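Local coordinates for protein glucuronan lyase A (Trichoderma reesei, PDB 2ZZJ) that probably cleaves beta-1,4-glucuronan within the chain, as a calcium-binding polysaccharide lyase of family 20 with a beta-jelly-roll fold, at residues 8-13 with 36-41; 127-132 with 187-192; 84-89 with 200-205; 72-77 with 144-149. One frame throughout, in Å; residues are numbered along the deposited sequence.

Contact 1: 8-13 with 36-41; sequences GHLNGW and SALKMT. With CA (calcium ion), chain B.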
loop_
_atom_site.group_PDB
_atom_site.type_symbol
_atom_site.label_atom_id
_atom_site.label_comp_id
_atom_site.label_asym_id
_atom_site.label_seq_id
_atom_site.Cartn_x
_atom_site.Cartn_y
_atom_site.Cartn_z
ATOM N N GLY A 8 11.432 -6.071 9.223
ATOM C CA GLY A 8 11.481 -4.694 9.757
ATOM C C GLY A 8 12.901 -4.155 9.755
ATOM O O GLY A 8 13.347 -3.577 10.747
ATOM N N HIS A 9 13.583 -4.311 8.621
ATOM C CA HIS A 9 14.943 -3.813 8.403
ATOM C C HIS A 9 15.070 -3.182 7.007
ATOM O O HIS A 9 14.346 -3.527 6.053
ATOM C CB HIS A 9 15.952 -4.967 8.503
ATOM C CG HIS A 9 16.365 -5.309 9.904
ATOM N ND1 HIS A 9 15.955 -6.459 10.546
ATOM C CD2 HIS A 9 17.147 -4.641 10.792
ATOM C CE1 HIS A 9 16.475 -6.490 11.760
ATOM N NE2 HIS A 9 17.192 -5.390 11.937
ATOM N N LEU A 10 16.018 -2.265 6.871
ATOM C CA LEU A 10 16.280 -1.667 5.605
ATOM C C LEU A 10 16.784 -2.709 4.622
ATOM O O LEU A 10 16.470 -2.650 3.439
ATOM C CB LEU A 10 17.308 -0.535 5.744
ATOM C CG LEU A 10 16.790 0.721 6.473
ATOM C CD1 LEU A 10 17.928 1.760 6.575
ATOM C CD2 LEU A 10 15.567 1.301 5.765
ATOM N N ASN A 11 17.553 -3.675 5.113
ATOM C CA ASN A 11 18.112 -4.672 4.193
ATOM C C ASN A 11 17.012 -5.461 3.477
ATOM O O ASN A 11 16.080 -5.945 4.141
ATOM C CB ASN A 11 19.026 -5.638 4.910
ATOM C CG ASN A 11 19.852 -6.484 3.917
ATOM O OD1 ASN A 11 20.032 -6.101 2.752
ATOM N ND2 ASN A 11 20.307 -7.628 4.356
ATOM N N GLY A 12 17.108 -5.553 2.156
ATOM C CA GLY A 12 16.268 -6.471 1.394
ATOM C C GLY A 12 15.267 -5.742 0.542
ATOM O O GLY A 12 14.681 -6.334 -0.350
ATOM N N TRP A 13 15.040 -4.461 0.834
ATOM C CA TRP A 13 14.190 -3.621 -0.017
ATOM C C TRP A 13 15.066 -3.105 -1.142
ATOM O O TRP A 13 16.239 -2.791 -0.912
ATOM C CB TRP A 13 13.651 -2.432 0.772
ATOM C CG TRP A 13 12.816 -2.855 1.925
ATOM C CD1 TRP A 13 13.179 -2.876 3.238
ATOM C CD2 TRP A 13 11.462 -3.316 1.868
ATOM N NE1 TRP A 13 12.126 -3.328 4.010
ATOM C CE2 TRP A 13 11.068 -3.621 3.182
ATOM C CE3 TRP A 13 10.543 -3.499 0.824
ATOM C CZ2 TRP A 13 9.771 -4.094 3.495
ATOM C CZ3 TRP A 13 9.252 -3.973 1.137
ATOM C CH2 TRP A 13 8.888 -4.255 2.469
ATOM N N SER A 36 13.259 -5.249 15.703
ATOM C CA SER A 36 13.397 -4.185 14.738
ATOM C C SER A 36 12.075 -3.947 14.036
ATOM O O SER A 36 11.317 -4.896 13.808
ATOM C CB SER A 36 14.433 -4.581 13.698
ATOM O OG SER A 36 14.834 -3.435 12.976
ATOM N N ALA A 37 11.805 -2.691 13.710
ATOM C CA ALA A 37 10.719 -2.367 12.764
ATOM C C ALA A 37 11.129 -1.136 11.958
ATOM O O ALA A 37 12.170 -0.536 12.244
ATOM C CB ALA A 37 9.434 -2.136 13.511
ATOM N N LEU A 38 10.306 -0.730 10.993
ATOM C CA LEU A 38 10.587 0.461 10.210
ATOM C C LEU A 38 9.649 1.558 10.604
ATOM O O LEU A 38 8.471 1.291 10.808
ATOM C CB LEU A 38 10.430 0.181 8.720
ATOM C CG LEU A 38 11.440 -0.819 8.153
ATOM C CD1 LEU A 38 11.135 -1.144 6.682
ATOM C CD2 LEU A 38 12.886 -0.292 8.287
ATOM N N LYS A 39 10.175 2.778 10.731
ATOM C CA LYS A 39 9.355 3.960 11.015
ATOM C C LYS A 39 9.375 4.867 9.790
ATOM O O LYS A 39 10.452 5.236 9.308
ATOM C CB LYS A 39 9.894 4.717 12.232
ATOM C CG LYS A 39 9.062 5.951 12.583
ATOM C CD LYS A 39 9.568 6.647 13.844
ATOM C CE LYS A 39 10.985 7.187 13.632
ATOM N NZ LYS A 39 11.253 8.215 14.718
ATOM N N MET A 40 8.198 5.208 9.263
ATOM C CA MET A 40 8.080 6.127 8.134
ATOM C C MET A 40 7.459 7.417 8.653
ATOM O O MET A 40 6.460 7.370 9.382
ATOM C CB MET A 40 7.160 5.568 7.035
ATOM C CG MET A 40 7.803 4.523 6.103
ATOM S SD MET A 40 8.456 3.138 6.999
ATOM C CE MET A 40 8.518 1.948 5.653
ATOM N N THR A 41 8.046 8.553 8.295
ATOM C CA THR A 41 7.441 9.864 8.649
ATOM C C THR A 41 7.331 10.769 7.436
ATOM O O THR A 41 8.118 10.645 6.454
ATOM C CB THR A 41 8.189 10.588 9.811
ATOM O OG1 THR A 41 9.343 11.282 9.306
ATOM C CG2 THR A 41 8.588 9.603 10.892
HETATM CA CA CA B . 10.470 -7.053 13.271
HETATM O O HOH W 1 12.820 -7.743 13.689
HETATM O O HOH W 2 9.831 -9.272 12.583
#
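At the calcium site of the jelly roll, the ligand S36, just before strand 37-43, meets G8 and H9 of the loop that follows the ligand D7. S36 O binds the calcium ion at 2.4 Å. Two waters, D7 O, K33 O and D222 OD2 also bind it. The side chain of S36 faces the loop. Its OG is anti to the backbone N (chi1 -164°) and donates to G8 O over 2.7 Å. The donor lies 26° out of the plane of that carbonyl. S36 CB sits over one face of the H9 ring, 3.6 Å from the ring centroid, a CH-pi contact. H9 ND1 is hydrogen-bonded to D7 OD1, a bond that helps fix the ring's rotation. The backbones come very close, with G8 CA 3.9 Å from A37 CA. A side chain on G8 would run into S36 O and A37 CA. Its positive phi also suits glycine.

Further along, L38 packs against the loop. Its CD1 approaches W13 NE1 at 3.6 Å, and the two side chains run past one another in opposite senses. Its CD2 lies 3.8 Å from H9 C and 4.0 Å from L10 CD2. The type II turn L10-W13 has G12 at its third position. Strand 37-43 pairs with strand 23-27 on one edge and strand 216-227 on the other. The W13 ring reaches V224 of that sheet and V56 of the second sheet.

Contact 2: 127-132 with 187-192; sequences HYRQPN and VDDDSV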
loop_
_atom_site.group_PDB
_atom_site.type_symbol
_atom_site.label_atom_id
_atom_site.label_comp_id
_atom_site.label_asym_id
_atom_site.label_seq_id
_atom_site.Cartn_x
_atom_site.Cartn_y
_atom_site.Cartn_z
ATOM N N HIS A 127 -7.834 -0.916 -19.546
ATOM C CA HIS A 127 -6.756 -0.966 -20.559
ATOM C C HIS A 127 -5.711 0.155 -20.345
ATOM O O HIS A 127 -4.504 -0.072 -20.461
ATOM C CB HIS A 127 -7.339 -0.900 -21.999
ATOM C CG HIS A 127 -6.306 -1.074 -23.075
ATOM N ND1 HIS A 127 -5.602 -2.247 -23.256
ATOM C CD2 HIS A 127 -5.847 -0.215 -24.019
ATOM C CE1 HIS A 127 -4.760 -2.109 -24.265
ATOM N NE2 HIS A 127 -4.880 -0.881 -24.737
ATOM N N TYR A 128 -6.174 1.356 -20.036
ATOM C CA TYR A 128 -5.274 2.486 -19.745
ATOM C C TYR A 128 -4.040 2.533 -20.648
ATOM O O TYR A 128 -2.905 2.723 -20.185
ATOM C CB TYR A 128 -4.835 2.450 -18.277
ATOM C CG TYR A 128 -4.436 3.789 -17.684
ATOM C CD1 TYR A 128 -5.359 4.831 -17.580
ATOM C CD2 TYR A 128 -3.145 4.009 -17.186
ATOM C CE1 TYR A 128 -5.007 6.062 -17.002
ATOM C CE2 TYR A 128 -2.789 5.232 -16.597
ATOM C CZ TYR A 128 -3.730 6.254 -16.518
ATOM O OH TYR A 128 -3.402 7.468 -15.942
ATOM N N ARG A 129 -4.255 2.355 -21.950
ATOM C CA ARG A 129 -3.149 2.459 -22.903
ATOM C C ARG A 129 -3.710 3.012 -24.200
ATOM O O ARG A 129 -4.769 2.543 -24.668
ATOM C CB ARG A 129 -2.525 1.087 -23.171
ATOM C CG ARG A 129 -1.328 1.121 -24.094
ATOM C CD ARG A 129 -0.724 -0.251 -24.274
ATOM N NE ARG A 129 -0.198 -0.787 -23.020
ATOM C CZ ARG A 129 0.978 -0.455 -22.502
ATOM N NH1 ARG A 129 1.775 0.419 -23.110
ATOM N NH2 ARG A 129 1.360 -1.004 -21.358
ATOM N N GLN A 130 -3.021 4.009 -24.760
ATOM C CA GLN A 130 -3.379 4.551 -26.088
ATOM C C GLN A 130 -3.431 3.427 -27.129
ATOM O O GLN A 130 -2.543 2.567 -27.153
ATOM C CB GLN A 130 -2.386 5.631 -26.531
ATOM C CG GLN A 130 -2.396 6.904 -25.665
ATOM C CD GLN A 130 -3.680 7.721 -25.797
ATOM O OE1 GLN A 130 -4.592 7.379 -26.565
ATOM N NE2 GLN A 130 -3.754 8.810 -25.050
ATOM N N PRO A 131 -4.456 3.439 -28.012
ATOM C CA PRO A 131 -5.466 4.484 -28.253
ATOM C C PRO A 131 -6.791 4.332 -27.475
ATOM O O PRO A 131 -7.850 4.791 -27.958
ATOM C CB PRO A 131 -5.731 4.336 -29.760
ATOM C CG PRO A 131 -5.563 2.818 -30.027
ATOM C CD PRO A 131 -4.667 2.272 -28.896
ATOM N N ASN A 132 -6.741 3.708 -26.289
ATOM C CA ASN A 132 -7.915 3.575 -25.407
ATOM C C ASN A 132 -7.520 3.635 -23.924
ATOM O O ASN A 132 -7.122 2.613 -23.338
ATOM C CB ASN A 132 -8.671 2.268 -25.708
ATOM C CG ASN A 132 -9.857 2.043 -24.783
ATOM O OD1 ASN A 132 -10.483 2.995 -24.295
ATOM N ND2 ASN A 132 -10.180 0.769 -24.539
ATOM N N VAL A 187 -5.094 -4.231 -14.939
ATOM C CA VAL A 187 -5.231 -3.854 -16.346
ATOM C C VAL A 187 -4.780 -4.989 -17.274
ATOM O O VAL A 187 -4.014 -5.869 -16.873
ATOM C CB VAL A 187 -4.484 -2.507 -16.687
ATOM C CG1 VAL A 187 -5.157 -1.321 -15.978
ATOM C CG2 VAL A 187 -3.021 -2.558 -16.342
ATOM N N ASP A 188 -5.263 -4.967 -18.516
ATOM C CA ASP A 188 -4.998 -6.065 -19.444
ATOM C C ASP A 188 -3.631 -6.007 -20.153
ATOM O O ASP A 188 -3.571 -6.078 -21.384
ATOM C CB ASP A 188 -6.168 -6.246 -20.446
ATOM C CG ASP A 188 -6.384 -5.029 -21.358
ATOM O OD1 ASP A 188 -5.780 -3.963 -21.103
ATOM O OD2 ASP A 188 -7.160 -5.152 -22.351
ATOM N N ASP A 189 -2.547 -5.903 -19.381
ATOM C CA ASP A 189 -1.179 -6.102 -19.894
ATOM C C ASP A 189 -0.273 -6.932 -18.937
ATOM O O ASP A 189 -0.753 -7.454 -17.924
ATOM C CB ASP A 189 -0.508 -4.777 -20.286
ATOM C CG ASP A 189 -0.138 -3.918 -19.086
ATOM O OD1 ASP A 189 0.049 -4.468 -17.953
ATOM O OD2 ASP A 189 0.002 -2.682 -19.285
ATOM N N ASP A 190 1.016 -7.031 -19.256
ATOM C CA ASP A 190 1.951 -7.890 -18.500
ATOM C C ASP A 190 3.066 -7.088 -17.794
ATOM O O ASP A 190 4.166 -7.589 -17.562
ATOM C CB ASP A 190 2.565 -8.968 -19.411
ATOM C CG ASP A 190 1.521 -9.780 -20.166
ATOM O OD1 ASP A 190 0.465 -10.141 -19.602
ATOM O OD2 ASP A 190 1.767 -10.072 -21.356
ATOM N N SER A 191 2.780 -5.830 -17.458
ATOM C CA SER A 191 3.716 -5.018 -16.671
ATOM C C SER A 191 3.967 -5.741 -15.331
ATOM O O SER A 191 3.094 -6.440 -14.842
ATOM C CB SER A 191 3.115 -3.627 -16.372
ATOM O OG SER A 191 2.320 -3.106 -17.450
ATOM N N VAL A 192 5.156 -5.570 -14.772
ATOM C CA VAL A 192 5.447 -6.057 -13.422
ATOM C C VAL A 192 5.257 -4.869 -12.473
ATOM O O VAL A 192 5.909 -3.848 -12.619
ATOM C CB VAL A 192 6.861 -6.659 -13.310
ATOM C CG1 VAL A 192 7.170 -7.058 -11.858
ATOM C CG2 VAL A 192 6.994 -7.878 -14.234
HETATM O O HOH W 3 -3.583 -2.463 -20.584
#
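Two consecutive aspartates, D188 and D189, each hold a different basic side chain, H127 and R129, of one loop. The loop joins strands 118-126 and 135-145 of the jelly roll. The aspartates lie in the loop before strand 192-197, where D188 is the centre of an inverse gamma turn and D189 starts an Asx turn. H127 ND1 donates to D188 OD1 over 2.8 Å, and only weakly to D188 OD2. The carboxylate oxygen lies near the ring plane and is met on its syn side. The carboxylate itself stands 85° from the ring. R129 crosses D189 at about a right angle. Its NH2 makes a salt bridge of 3.0 Å to D189 OD2, in the guanidinium plane but on the anti side of the carboxylate. R96 NE shares the same oxygen, so D189 probably eases the closeness of two positive charges. D189 OD1 is held by its own turn: S191 OG at 2.7 Å and S191 N at 3.1 Å both donate from the same face of the carboxylate. An alanine in place of D189 would probably leave R129 and R96 without their shared carboxylate and free the S191 side chain to turn. Apart from the polar groups, V187 CG1 touches Y128 CB at 4.4 Å. A water donates to both H127 O, at 2.6 Å, and D188 OD1, at 2.7 Å.

Contact 3: 84-89 with 200-205; sequences PQSYNI and YANSWH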
loop_
_atom_site.group_PDB
_atom_site.type_symbol
_atom_site.label_atom_id
_atom_site.label_comp_id
_atom_site.label_asym_id
_atom_site.label_seq_id
_atom_site.Cartn_x
_atom_site.Cartn_y
_atom_site.Cartn_z
ATOM N N PRO A 84 -10.383 13.376 7.245
ATOM C CA PRO A 84 -11.021 12.879 6.034
ATOM C C PRO A 84 -10.122 12.716 4.812
ATOM O O PRO A 84 -10.539 12.077 3.840
ATOM C CB PRO A 84 -12.093 13.948 5.721
ATOM C CG PRO A 84 -11.800 15.120 6.591
ATOM C CD PRO A 84 -10.976 14.653 7.724
ATOM N N GLN A 85 -8.935 13.320 4.821
ATOM C CA GLN A 85 -7.988 13.149 3.708
ATOM C C GLN A 85 -7.462 11.718 3.698
ATOM O O GLN A 85 -7.605 10.999 4.685
ATOM C CB GLN A 85 -6.826 14.134 3.802
ATOM C CG GLN A 85 -7.214 15.580 3.444
ATOM C CD GLN A 85 -6.037 16.525 3.432
ATOM O OE1 GLN A 85 -5.286 16.618 4.396
ATOM N NE2 GLN A 85 -5.914 17.297 2.356
ATOM N N SER A 86 -6.880 11.310 2.574
ATOM C CA SER A 86 -6.190 10.023 2.481
ATOM C C SER A 86 -4.764 10.123 2.975
ATOM O O SER A 86 -4.050 11.043 2.598
ATOM C CB SER A 86 -6.151 9.547 1.029
ATOM O OG SER A 86 -5.164 8.528 0.849
ATOM N N TYR A 87 -4.362 9.152 3.789
ATOM C CA TYR A 87 -2.939 8.846 4.049
ATOM C C TYR A 87 -2.751 7.411 3.574
ATOM O O TYR A 87 -3.346 6.487 4.123
ATOM C CB TYR A 87 -2.554 9.024 5.526
ATOM C CG TYR A 87 -2.662 10.468 5.966
ATOM C CD1 TYR A 87 -1.584 11.334 5.801
ATOM C CD2 TYR A 87 -3.872 10.980 6.488
ATOM C CE1 TYR A 87 -1.679 12.675 6.183
ATOM C CE2 TYR A 87 -3.979 12.328 6.870
ATOM C CZ TYR A 87 -2.875 13.165 6.699
ATOM O OH TYR A 87 -2.918 14.506 7.040
ATOM N N ASN A 88 -1.984 7.253 2.501
ATOM C CA ASN A 88 -1.838 5.958 1.864
ATOM C C ASN A 88 -0.781 5.183 2.642
ATOM O O ASN A 88 0.212 5.767 3.088
ATOM C CB ASN A 88 -1.416 6.133 0.407
ATOM C CG ASN A 88 -1.715 4.904 -0.431
ATOM O OD1 ASN A 88 -2.858 4.685 -0.871
ATOM N ND2 ASN A 88 -0.691 4.087 -0.657
ATOM N N ILE A 89 -1.007 3.884 2.834
ATOM C CA ILE A 89 -0.063 3.078 3.610
ATOM C C ILE A 89 0.637 1.940 2.817
ATOM O O ILE A 89 1.650 1.409 3.298
ATOM C CB ILE A 89 -0.661 2.519 4.925
ATOM C CG1 ILE A 89 -1.863 1.579 4.658
ATOM C CG2 ILE A 89 -1.084 3.685 5.897
ATOM C CD1 ILE A 89 -2.360 0.847 5.957
ATOM N N TYR A 200 2.435 7.488 2.388
ATOM C CA TYR A 200 2.341 8.341 1.207
ATOM C C TYR A 200 1.192 9.316 1.395
ATOM O O TYR A 200 0.011 8.953 1.308
ATOM C CB TYR A 200 2.203 7.475 -0.057
ATOM C CG TYR A 200 1.805 8.220 -1.324
ATOM C CD1 TYR A 200 2.284 9.509 -1.573
ATOM C CD2 TYR A 200 1.029 7.605 -2.304
ATOM C CE1 TYR A 200 1.948 10.190 -2.753
ATOM C CE2 TYR A 200 0.662 8.284 -3.486
ATOM C CZ TYR A 200 1.153 9.568 -3.697
ATOM O OH TYR A 200 0.820 10.260 -4.840
ATOM N N ALA A 201 1.534 10.546 1.735
ATOM C CA ALA A 201 0.509 11.504 2.134
ATOM C C ALA A 201 -0.023 12.141 0.881
ATOM O O ALA A 201 0.341 13.269 0.542
ATOM C CB ALA A 201 1.097 12.529 3.113
ATOM N N ASN A 202 -0.845 11.395 0.153
ATOM C CA ASN A 202 -1.213 11.801 -1.205
ATOM C C ASN A 202 -2.203 12.986 -1.291
ATOM O O ASN A 202 -2.130 13.833 -2.199
ATOM C CB ASN A 202 -1.672 10.606 -2.059
ATOM C CG ASN A 202 -2.791 9.787 -1.432
ATOM O OD1 ASN A 202 -2.982 9.766 -0.229
ATOM N ND2 ASN A 202 -3.486 9.038 -2.265
ATOM N N SER A 203 -3.123 13.051 -0.338
ATOM C CA SER A 203 -4.111 14.133 -0.332
ATOM C C SER A 203 -3.489 15.504 -0.097
ATOM O O SER A 203 -4.069 16.523 -0.538
ATOM C CB SER A 203 -5.205 13.868 0.699
ATOM O OG SER A 203 -6.093 12.865 0.236
ATOM N N TRP A 204 -2.341 15.550 0.596
ATOM C CA TRP A 204 -1.640 16.806 0.821
ATOM C C TRP A 204 -1.314 17.457 -0.530
ATOM O O TRP A 204 -1.554 18.659 -0.724
ATOM C CB TRP A 204 -0.338 16.605 1.620
ATOM C CG TRP A 204 -0.497 16.309 3.067
ATOM C CD1 TRP A 204 -1.674 16.320 3.795
ATOM C CD2 TRP A 204 0.553 16.034 4.013
ATOM N NE1 TRP A 204 -1.406 16.049 5.118
ATOM C CE2 TRP A 204 -0.058 15.862 5.279
ATOM C CE3 TRP A 204 1.947 15.876 3.908
ATOM C CZ2 TRP A 204 0.667 15.543 6.429
ATOM C CZ3 TRP A 204 2.674 15.566 5.061
ATOM C CH2 TRP A 204 2.023 15.402 6.313
ATOM N N HIS A 205 -0.797 16.666 -1.467
ATOM C CA HIS A 205 -0.509 17.174 -2.808
ATOM C C HIS A 205 -1.784 17.288 -3.654
ATOM O O HIS A 205 -2.074 18.353 -4.189
ATOM C CB HIS A 205 0.530 16.292 -3.507
ATOM C CG HIS A 205 0.612 16.522 -4.980
ATOM N ND1 HIS A 205 -0.272 15.949 -5.872
ATOM C CD2 HIS A 205 1.461 17.277 -5.717
ATOM C CE1 HIS A 205 0.037 16.341 -7.097
ATOM N NE2 HIS A 205 1.082 17.148 -7.028
HETATM O O HOH W 4 -4.724 6.635 -1.314
HETATM O O HOH W 5 -2.436 13.189 2.703
#
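Y87 and W204 meet as an offset edge-to-face pair, ring planes 88° apart. In both, CG is anti to the carbonyl carbon. The edge of Y87 is turned to the five-membered ring of W204, with Y87 CE1 3.7 Å from W204 CE2. W204 NE1 also donates to Y87 OH over 2.9 Å, the hydroxyl lying 27° out of the indole plane. A201 CB touches Y87 CD1 at 4.0 Å and lies over a face of the W204 ring. An alanine in place of W204 would probably leave Y87 OH without its indole donor and open a gap between Y87 and the rings of Y44 and Y52. These groups sit where a jelly-roll strand, 86-95, meets the start of helix 202-207. N88 and Y200 form an antiparallel hydrogen-bonded pair there. Beyond it S203 OG accepts from S86 N over 2.9 Å. S86 OG is anti to its backbone N (chi1 163°) and donates to N202 OD1 over 2.7 Å, in the carbonyl plane and on a lone pair. A water bridges S86 OG, N202 ND2 and N88 OD1; N88 ND2 bonds to A90 O. Q85 CB lies 3.5 Å from S203 CB, while its amide bonds to H209 and T211.

Contact 4: 72-77 with 144-149; sequences FAFRLS and ATVSAG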
loop_
_atom_site.group_PDB
_atom_site.type_symbol
_atom_site.label_atom_id
_atom_site.label_comp_id
_atom_site.label_asym_id
_atom_site.label_seq_id
_atom_site.Cartn_x
_atom_site.Cartn_y
_atom_site.Cartn_z
ATOM N N PHE A 72 1.433 -7.665 5.847
ATOM C CA PHE A 72 2.310 -6.714 6.566
ATOM C C PHE A 72 1.657 -6.284 7.843
ATOM O O PHE A 72 0.410 -6.388 7.989
ATOM C CB PHE A 72 2.692 -5.501 5.739
ATOM C CG PHE A 72 1.513 -4.666 5.282
ATOM C CD1 PHE A 72 1.188 -3.495 5.956
ATOM C CD2 PHE A 72 0.748 -5.060 4.178
ATOM C CE1 PHE A 72 0.087 -2.690 5.530
ATOM C CE2 PHE A 72 -0.344 -4.286 3.748
ATOM C CZ PHE A 72 -0.674 -3.109 4.427
ATOM N N ALA A 73 2.494 -5.845 8.784
ATOM C CA ALA A 73 1.936 -5.215 9.965
ATOM C C ALA A 73 2.178 -3.715 9.874
ATOM O O ALA A 73 3.212 -3.283 9.361
ATOM C CB ALA A 73 2.581 -5.781 11.229
ATOM N N PHE A 74 1.247 -2.920 10.371
ATOM C CA PHE A 74 1.440 -1.454 10.440
ATOM C C PHE A 74 0.814 -0.878 11.702
ATOM O O PHE A 74 -0.042 -1.509 12.318
ATOM C CB PHE A 74 0.898 -0.738 9.189
ATOM C CG PHE A 74 -0.599 -0.542 9.208
ATOM C CD1 PHE A 74 -1.151 0.647 9.680
ATOM C CD2 PHE A 74 -1.455 -1.592 8.815
ATOM C CE1 PHE A 74 -2.567 0.832 9.725
ATOM C CE2 PHE A 74 -2.886 -1.429 8.865
ATOM C CZ PHE A 74 -3.412 -0.219 9.321
ATOM N N ARG A 75 1.250 0.327 12.058
ATOM C CA ARG A 75 0.842 0.967 13.287
ATOM C C ARG A 75 0.832 2.467 13.055
ATOM O O ARG A 75 1.824 3.038 12.597
ATOM C CB ARG A 75 1.851 0.628 14.380
ATOM C CG ARG A 75 1.518 1.256 15.738
ATOM C CD ARG A 75 2.698 1.044 16.658
ATOM N NE ARG A 75 2.433 1.503 18.022
ATOM C CZ ARG A 75 2.636 2.747 18.439
ATOM N NH1 ARG A 75 3.075 3.661 17.605
ATOM N NH2 ARG A 75 2.404 3.077 19.709
ATOM N N LEU A 76 -0.300 3.109 13.355
ATOM C CA LEU A 76 -0.326 4.565 13.357
ATOM C C LEU A 76 0.186 5.063 14.697
ATOM O O LEU A 76 0.021 4.388 15.723
ATOM C CB LEU A 76 -1.739 5.081 13.188
ATOM C CG LEU A 76 -2.553 4.535 12.006
ATOM C CD1 LEU A 76 -3.986 5.090 11.993
ATOM C CD2 LEU A 76 -1.842 4.845 10.685
ATOM N N SER A 77 0.746 6.267 14.715
ATOM C CA SER A 77 1.118 6.897 16.000
ATOM C C SER A 77 -0.073 6.889 16.975
ATOM O O SER A 77 -1.228 6.989 16.591
ATOM C CB SER A 77 1.582 8.338 15.805
ATOM O OG SER A 77 0.480 9.101 15.347
ATOM N N ALA A 144 -12.324 -1.782 7.561
ATOM C CA ALA A 144 -12.125 -1.972 8.980
ATOM C C ALA A 144 -11.875 -0.649 9.633
ATOM O O ALA A 144 -11.218 0.233 9.056
ATOM C CB ALA A 144 -10.932 -2.881 9.268
ATOM N N THR A 145 -12.377 -0.527 10.856
ATOM C CA THR A 145 -12.020 0.569 11.746
ATOM C C THR A 145 -10.589 0.378 12.245
ATOM O O THR A 145 -10.194 -0.705 12.731
ATOM C CB THR A 145 -13.002 0.631 12.959
ATOM O OG1 THR A 145 -14.326 0.762 12.445
ATOM C CG2 THR A 145 -12.702 1.823 13.796
ATOM N N VAL A 146 -9.806 1.436 12.120
ATOM C CA VAL A 146 -8.411 1.377 12.470
ATOM C C VAL A 146 -8.152 2.194 13.729
ATOM O O VAL A 146 -8.366 3.427 13.731
ATOM C CB VAL A 146 -7.512 1.916 11.295
ATOM C CG1 VAL A 146 -6.080 1.799 11.664
ATOM C CG2 VAL A 146 -7.796 1.164 9.987
ATOM N N SER A 147 -7.709 1.520 14.776
ATOM C CA SER A 147 -7.290 2.168 16.008
ATOM C C SER A 147 -5.860 2.685 15.936
ATOM O O SER A 147 -4.975 2.049 15.361
ATOM C CB SER A 147 -7.437 1.212 17.190
ATOM O OG SER A 147 -6.523 0.128 17.062
ATOM N N ALA A 148 -5.633 3.850 16.513
ATOM C CA ALA A 148 -4.287 4.403 16.591
ATOM C C ALA A 148 -3.455 3.744 17.688
ATOM O O ALA A 148 -4.004 3.223 18.676
ATOM C CB ALA A 148 -4.361 5.941 16.821
ATOM N N GLY A 149 -2.130 3.785 17.549
ATOM C CA GLY A 149 -1.222 3.315 18.591
ATOM C C GLY A 149 -1.204 1.819 18.840
ATOM O O GLY A 149 -0.626 1.373 19.847
HETATM O O HOH W 6 1.902 -0.652 19.918
HETATM O O HOH W 7 1.489 1.333 21.818
HETATM O O HOH W 8 -2.454 1.785 14.634
#
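V146 turns one methyl, CG1, toward both L76 and F74. This methyl is anti to the backbone N (chi1 -178°). L76 CD1 meets it at 3.9 Å, the two side chains crossing at about a right angle. F74 comes obliquely, with both CE1 and CZ 4.1 Å from the same methyl. F172 touches both F74 and V146, which adds it to this apolar group.

R75 is oriented quite differently. Its chain runs extended from CG to NE and lays one face of the guanidinium over G149, with G149 CA 3.7 Å above the plane. Two waters lie in that plane. One accepts from R75 NE, the other from R75 NH2, and both donate to G149 O. The guanidinium also makes a cation-pi contact with W220, and NH1 binds a citrate that is probably from the crystallisation liquor.

Between these groups the backbones join directly. G149 N donates to L76 O over 2.9 Å, from 41° above the carbonyl plane. A148 CB packs on S77 O at 3.3 Å. Another water links L76 N, at 2.8 Å, to S147 O, at 2.6 Å. Residues 146-149 run at 60° to residues 74-77. The segment 144-149 carries the chain from strand 135-145 of one sheet to strand 152-160 of the other, a crossover of the jelly-roll sandwich.

How the contacts relate
The contacts spread over both sheets of the jelly roll. Contact 1 comes first along the chain and closes before the others open. The remaining three interlock: contact 4 crosses both contact 2 and contact 3, and contact 2 falls between the two segments of contact 3. Contacts 1 and 4 reach the same sheet, through strands 37-43 and 66-76, with centres about 17 Å apart. Contacts 3 and 4 touch: I89 CD1 packs on F74 CZ at 3.7 Å, joining the two sheets. Contact 2 lies near the surface, across the chain's centre from contact 1, its centre about 32 Å away. The calcium site is therefore remote from the surface loops of contact 2.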